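Local coordinates for uncharacterized protein (PDB 4R1D) that probably acts as a lipase effector of the H2 type VI secretion system, binds calcium and is blocked by its inhibitor partner Tli4, at residues A[263-277]-A[414-428]. Numbering follows the deposited sequence. Where two conformers were deposited one is given.
Sequences RALTQLHGYERVLGV and FHGELSAAGYHSETY
G422 O accepts a hydrogen bond from R263 NE, 3.0 Å away, and NH2 of R263 adds a weak bond to the same oxygen. NE lies above the plane of this carbonyl, while the oxygen sits at the guanidinium edge. One face of the guanidinium lies on the Y423 ring, planes 18° apart, with R263 CZ 3.8 Å from the centroid of the Y423 ring. This is a stacked cation-pi pair. A bend in the R263 chain (chi3 61°) lets it serve both partners.

The neighbouring carbonyl, A421 O, receives Q267 NE2 at 3.0 Å, in the amide plane and nearly straight. OE1 of the same amide accepts T266 OG1 on a lone pair, which fixes the amide flip. The last carbonyl of helix 400-421 and that of G422 just beyond it are thus both bound by side chains of helix 258-267. Beside them L268 CD2 packs on A421 CB at 3.6 Å.

The H424 ring, with CG anti to the backbone N (chi1 -169°), ties its own loop to the start of strand 274-280. Its NE2 donates to V274 O at 3.1 Å, and ND1 accepts E426 N in the ring plane. G276 CA covers one face as a CH-pi contact.

Strand pairing then begins: V277 N bonds E426 O at 2.9 Å, and Y428 N bonds V277 O at 2.8 Å. Two helix-to-strand connections thus run side by side into neighbouring parallel strands, 274-280 and 427-432, as expected in the central sheet of an alpha/beta hydrolase fold.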
loop_
_atom_site.group_PDB
_atom_site.type_symbol
_atom_site.label_atom_id
_atom_site.label_comp_id
_atom_site.label_asym_id
_atom_site.label_seq_id
_atom_site.Cartn_x
_atom_site.Cartn_y
_atom_site.Cartn_z
ATOM N N ARG A 263 5.144 -15.035 6.979
ATOM C CA ARG A 263 4.519 -16.332 7.195
ATOM C C ARG A 263 4.025 -16.956 5.894
ATOM O O ARG A 263 4.167 -18.152 5.689
ATOM C CB ARG A 263 3.408 -16.229 8.237
ATOM C CG ARG A 263 3.947 -16.063 9.663
ATOM C CD ARG A 263 2.841 -15.670 10.634
ATOM N NE ARG A 263 1.808 -16.705 10.666
ATOM C CZ ARG A 263 0.533 -16.499 10.984
ATOM N NH1 ARG A 263 0.095 -15.281 11.305
ATOM N NH2 ARG A 263 -0.316 -17.524 10.977
ATOM N N ALA A 264 3.441 -16.141 5.015
ATOM C CA ALA A 264 3.068 -16.624 3.694
ATOM C C ALA A 264 4.291 -17.205 2.986
ATOM O O ALA A 264 4.221 -18.267 2.377
ATOM C CB ALA A 264 2.439 -15.503 2.870
ATOM N N LEU A 265 5.418 -16.508 3.090
ATOM C CA LEU A 265 6.667 -16.945 2.470
ATOM C C LEU A 265 7.194 -18.279 3.009
ATOM O O LEU A 265 7.486 -19.194 2.236
ATOM C CB LEU A 265 7.744 -15.868 2.647
ATOM C CG LEU A 265 9.139 -16.221 2.114
ATOM C CD1 LEU A 265 9.118 -16.586 0.632
ATOM C CD2 LEU A 265 10.083 -15.057 2.362
ATOM N N THR A 266 7.310 -18.401 4.333
ATOM C CA THR A 266 7.888 -19.610 4.917
ATOM C C THR A 266 6.901 -20.753 5.154
ATOM O O THR A 266 7.310 -21.913 5.156
ATOM C CB THR A 266 8.635 -19.347 6.240
ATOM O OG1 THR A 266 7.712 -18.968 7.264
ATOM C CG2 THR A 266 9.699 -18.257 6.061
ATOM N N GLN A 267 5.622 -20.426 5.342
ATOM C CA GLN A 267 4.623 -21.414 5.753
ATOM C C GLN A 267 3.707 -21.945 4.642
ATOM O O GLN A 267 3.169 -23.052 4.764
ATOM C CB GLN A 267 3.778 -20.866 6.912
ATOM C CG GLN A 267 4.575 -20.404 8.111
ATOM C CD GLN A 267 5.574 -21.440 8.577
ATOM O OE1 GLN A 267 6.785 -21.290 8.370
ATOM N NE2 GLN A 267 5.077 -22.503 9.211
ATOM N N LEU A 268 3.532 -21.171 3.571
ATOM C CA LEU A 268 2.687 -21.589 2.456
ATOM C C LEU A 268 3.497 -22.068 1.259
ATOM O O LEU A 268 2.936 -22.460 0.246
ATOM C CB LEU A 268 1.771 -20.444 2.026
ATOM C CG LEU A 268 0.876 -19.908 3.142
ATOM C CD1 LEU A 268 -0.076 -18.862 2.568
ATOM C CD2 LEU A 268 0.110 -21.040 3.797
ATOM N N HIS A 269 4.819 -22.004 1.376
ATOM C CA HIS A 269 5.708 -22.495 0.333
ATOM C C HIS A 269 6.884 -23.180 1.001
ATOM O O HIS A 269 7.101 -23.008 2.191
ATOM C CB HIS A 269 6.225 -21.347 -0.534
ATOM C CG HIS A 269 5.143 -20.510 -1.134
ATOM N ND1 HIS A 269 4.700 -19.338 -0.555
ATOM C CD2 HIS A 269 4.407 -20.676 -2.258
ATOM C CE1 HIS A 269 3.743 -18.816 -1.302
ATOM N NE2 HIS A 269 3.546 -19.607 -2.343
ATOM N N GLY A 270 7.637 -23.958 0.232
ATOM C CA GLY A 270 8.860 -24.541 0.740
ATOM C C GLY A 270 9.949 -23.502 0.608
ATOM O O GLY A 270 10.437 -23.238 -0.492
ATOM N N TYR A 271 10.313 -22.871 1.713
ATOM C CA TYR A 271 11.357 -21.860 1.647
ATOM C C TYR A 271 12.287 -22.003 2.829
ATOM O O TYR A 271 12.267 -21.201 3.766
ATOM C CB TYR A 271 10.767 -20.453 1.565
ATOM C CG TYR A 271 11.733 -19.447 1.008
ATOM C CD1 TYR A 271 12.275 -19.608 -0.266
ATOM C CD2 TYR A 271 12.122 -18.344 1.751
ATOM C CE1 TYR A 271 13.169 -18.695 -0.776
ATOM C CE2 TYR A 271 13.010 -17.421 1.246
ATOM C CZ TYR A 271 13.530 -17.603 -0.018
ATOM O OH TYR A 271 14.417 -16.690 -0.522
ATOM N N GLU A 272 13.105 -23.046 2.760
ATOM C CA GLU A 272 14.065 -23.391 3.793
ATOM C C GLU A 272 15.210 -22.386 3.850
ATOM O O GLU A 272 16.031 -22.422 4.757
ATOM C CB GLU A 272 14.619 -24.795 3.519
ATOM C CG GLU A 272 13.559 -25.901 3.483
ATOM C CD GLU A 272 12.615 -25.819 2.285
ATOM O OE1 GLU A 272 12.997 -25.260 1.229
ATOM O OE2 GLU A 272 11.478 -26.331 2.403
ATOM N N ARG A 273 15.267 -21.498 2.858
ATOM C CA ARG A 273 16.262 -20.423 2.833
ATOM C C ARG A 273 16.231 -19.615 4.134
ATOM O O ARG A 273 17.244 -19.059 4.566
ATOM C CB ARG A 273 15.997 -19.490 1.644
ATOM C CG ARG A 273 16.957 -18.337 1.527
ATOM C CD ARG A 273 18.300 -18.821 1.001
ATOM N NE ARG A 273 18.285 -19.058 -0.444
ATOM C CZ ARG A 273 19.255 -19.704 -1.080
ATOM N NH1 ARG A 273 20.279 -20.180 -0.380
ATOM N NH2 ARG A 273 19.212 -19.871 -2.397
ATOM N N VAL A 274 15.058 -19.541 4.751
ATOM C CA VAL A 274 14.898 -18.762 5.979
ATOM C C VAL A 274 15.271 -19.588 7.208
ATOM O O VAL A 274 14.683 -20.639 7.478
ATOM C CB VAL A 274 13.470 -18.151 6.103
ATOM C CG1 VAL A 274 13.263 -17.523 7.480
ATOM C CG2 VAL A 274 13.231 -17.119 4.983
ATOM N N LEU A 275 16.264 -19.099 7.947
ATOM C CA LEU A 275 16.802 -19.818 9.102
ATOM C C LEU A 275 15.917 -19.633 10.326
ATOM O O LEU A 275 15.797 -20.532 11.172
ATOM C CB LEU A 275 18.214 -19.317 9.420
ATOM C CG LEU A 275 19.030 -20.097 10.449
ATOM C CD1 LEU A 275 19.216 -21.536 9.972
ATOM C CD2 LEU A 275 20.372 -19.417 10.652
ATOM N N GLY A 276 15.305 -18.462 10.422
ATOM C CA GLY A 276 14.465 -18.124 11.555
ATOM C C GLY A 276 13.801 -16.779 11.326
ATOM O O GLY A 276 14.128 -16.063 10.380
ATOM N N VAL A 277 12.865 -16.425 12.197
ATOM C CA VAL A 277 12.077 -15.222 11.980
ATOM C C VAL A 277 11.868 -14.448 13.270
ATOM O O VAL A 277 11.492 -15.015 14.299
ATOM C CB VAL A 277 10.704 -15.593 11.423
ATOM C CG1 VAL A 277 9.847 -14.349 11.231
ATOM C CG2 VAL A 277 10.864 -16.361 10.090
ATOM N N PHE A 414 -7.221 -16.817 2.469
ATOM C CA PHE A 414 -5.840 -16.549 2.871
ATOM C C PHE A 414 -5.679 -16.643 4.386
ATOM O O PHE A 414 -4.756 -17.280 4.875
ATOM C CB PHE A 414 -5.412 -15.169 2.362
ATOM C CG PHE A 414 -4.011 -14.768 2.762
ATOM C CD1 PHE A 414 -2.913 -15.466 2.287
ATOM C CD2 PHE A 414 -3.800 -13.677 3.592
ATOM C CE1 PHE A 414 -1.616 -15.090 2.633
ATOM C CE2 PHE A 414 -2.509 -13.295 3.955
ATOM C CZ PHE A 414 -1.414 -14.005 3.468
ATOM N N HIS A 415 -6.578 -16.001 5.125
ATOM C CA HIS A 415 -6.594 -16.101 6.585
ATOM C C HIS A 415 -6.601 -17.547 7.056
ATOM O O HIS A 415 -5.849 -17.917 7.952
ATOM C CB HIS A 415 -7.831 -15.423 7.158
ATOM C CG HIS A 415 -7.759 -13.934 7.153
ATOM N ND1 HIS A 415 -8.855 -13.139 7.397
ATOM C CD2 HIS A 415 -6.716 -13.093 6.951
ATOM C CE1 HIS A 415 -8.496 -11.870 7.334
ATOM N NE2 HIS A 415 -7.203 -11.814 7.065
ATOM N N GLY A 416 -7.489 -18.346 6.474
ATOM C CA GLY A 416 -7.603 -19.750 6.835
ATOM C C GLY A 416 -6.334 -20.543 6.578
ATOM O O GLY A 416 -5.916 -21.339 7.416
ATOM N N GLU A 417 -5.725 -20.340 5.412
ATOM C CA GLU A 417 -4.455 -20.991 5.105
ATOM C C GLU A 417 -3.356 -20.581 6.062
ATOM O O GLU A 417 -2.613 -21.431 6.569
ATOM C CB GLU A 417 -4.020 -20.682 3.680
ATOM C CG GLU A 417 -4.847 -21.384 2.632
ATOM C CD GLU A 417 -4.189 -21.313 1.271
ATOM O OE1 GLU A 417 -4.579 -20.452 0.476
ATOM O OE2 GLU A 417 -3.263 -22.108 1.005
ATOM N N LEU A 418 -3.232 -19.280 6.313
ATOM C CA LEU A 418 -2.204 -18.819 7.241
ATOM C C LEU A 418 -2.396 -19.408 8.631
ATOM O O LEU A 418 -1.437 -19.822 9.261
ATOM C CB LEU A 418 -2.181 -17.292 7.342
ATOM C CG LEU A 418 -1.286 -16.428 6.448
ATOM C CD1 LEU A 418 -1.301 -14.989 6.991
ATOM C CD2 LEU A 418 0.147 -16.942 6.362
ATOM N N SER A 419 -3.634 -19.413 9.120
ATOM C CA SER A 419 -3.913 -19.967 10.438
ATOM C C SER A 419 -3.446 -21.423 10.538
ATOM O O SER A 419 -2.729 -21.797 11.477
ATOM C CB SER A 419 -5.411 -19.859 10.743
ATOM O OG SER A 419 -5.714 -20.370 12.028
ATOM N N ALA A 420 -3.853 -22.236 9.568
ATOM C CA ALA A 420 -3.508 -23.664 9.558
ATOM C C ALA A 420 -2.002 -23.886 9.436
ATOM O O ALA A 420 -1.445 -24.796 10.056
ATOM C CB ALA A 420 -4.241 -24.389 8.426
ATOM N N ALA A 421 -1.346 -23.037 8.652
ATOM C CA ALA A 421 0.081 -23.183 8.371
ATOM C C ALA A 421 0.973 -22.690 9.511
ATOM O O ALA A 421 2.155 -23.030 9.572
ATOM C CB ALA A 421 0.436 -22.473 7.066
ATOM N N GLY A 422 0.412 -21.886 10.411
ATOM C CA GLY A 422 1.126 -21.468 11.608
ATOM C C GLY A 422 2.341 -20.562 11.403
ATOM O O GLY A 422 2.313 -19.631 10.593
ATOM N N TYR A 423 3.400 -20.844 12.159
ATOM C CA TYR A 423 4.575 -19.978 12.243
ATOM C C TYR A 423 5.834 -20.802 12.021
ATOM O O TYR A 423 5.874 -21.988 12.355
ATOM C CB TYR A 423 4.642 -19.295 13.625
ATOM C CG TYR A 423 3.401 -18.482 13.937
ATOM C CD1 TYR A 423 2.232 -19.104 14.358
ATOM C CD2 TYR A 423 3.383 -17.100 13.758
ATOM C CE1 TYR A 423 1.078 -18.369 14.614
ATOM C CE2 TYR A 423 2.242 -16.353 14.019
ATOM C CZ TYR A 423 1.098 -16.988 14.438
ATOM O OH TYR A 423 -0.023 -16.248 14.678
ATOM N N HIS A 424 6.864 -20.160 11.476
ATOM C CA HIS A 424 8.182 -20.766 11.361
ATOM C C HIS A 424 8.597 -21.352 12.720
ATOM O O HIS A 424 8.314 -20.777 13.768
ATOM C CB HIS A 424 9.175 -19.696 10.893
ATOM C CG HIS A 424 10.504 -20.241 10.479
ATOM N ND1 HIS A 424 11.418 -20.738 11.384
ATOM C CD2 HIS A 424 11.078 -20.361 9.257
ATOM C CE1 HIS A 424 12.495 -21.146 10.738
ATOM N NE2 HIS A 424 12.318 -20.920 9.446
ATOM N N SER A 425 9.255 -22.508 12.706
ATOM C CA SER A 425 9.622 -23.187 13.950
ATOM C C SER A 425 10.634 -22.417 14.811
ATOM O O SER A 425 10.807 -22.713 15.998
ATOM C CB SER A 425 10.142 -24.600 13.654
ATOM O OG SER A 425 11.323 -24.552 12.868
ATOM N N GLU A 426 11.313 -21.440 14.222
ATOM C CA GLU A 426 12.235 -20.610 14.992
ATOM C C GLU A 426 11.749 -19.158 14.961
ATOM O O GLU A 426 12.386 -18.289 14.372
ATOM C CB GLU A 426 13.655 -20.725 14.441
ATOM C CG GLU A 426 14.116 -22.180 14.250
ATOM C CD GLU A 426 14.268 -22.931 15.576
ATOM O OE1 GLU A 426 14.406 -22.279 16.628
ATOM O OE2 GLU A 426 14.259 -24.177 15.561
ATOM N N THR A 427 10.611 -18.917 15.600
ATOM C CA THR A 427 9.982 -17.609 15.572
ATOM C C THR A 427 10.134 -16.912 16.916
ATOM O O THR A 427 9.795 -17.481 17.968
ATOM C CB THR A 427 8.481 -17.719 15.219
ATOM O OG1 THR A 427 8.337 -18.124 13.853
ATOM C CG2 THR A 427 7.806 -16.375 15.398
ATOM N N TYR A 428 10.658 -15.690 16.876
ATOM C CA TYR A 428 10.809 -14.854 18.066
ATOM C C TYR A 428 9.958 -13.613 17.867
ATOM O O TYR A 428 10.260 -12.759 17.031
ATOM C CB TYR A 428 12.285 -14.473 18.258
ATOM C CG TYR A 428 13.160 -15.673 18.564
ATOM C CD1 TYR A 428 13.486 -16.606 17.573
ATOM C CD2 TYR A 428 13.634 -15.886 19.852
ATOM C CE1 TYR A 428 14.274 -17.728 17.876
ATOM C CE2 TYR A 428 14.418 -16.988 20.152
ATOM C CZ TYR A 428 14.727 -17.900 19.180
ATOM O OH TYR A 428 15.510 -18.977 19.529
#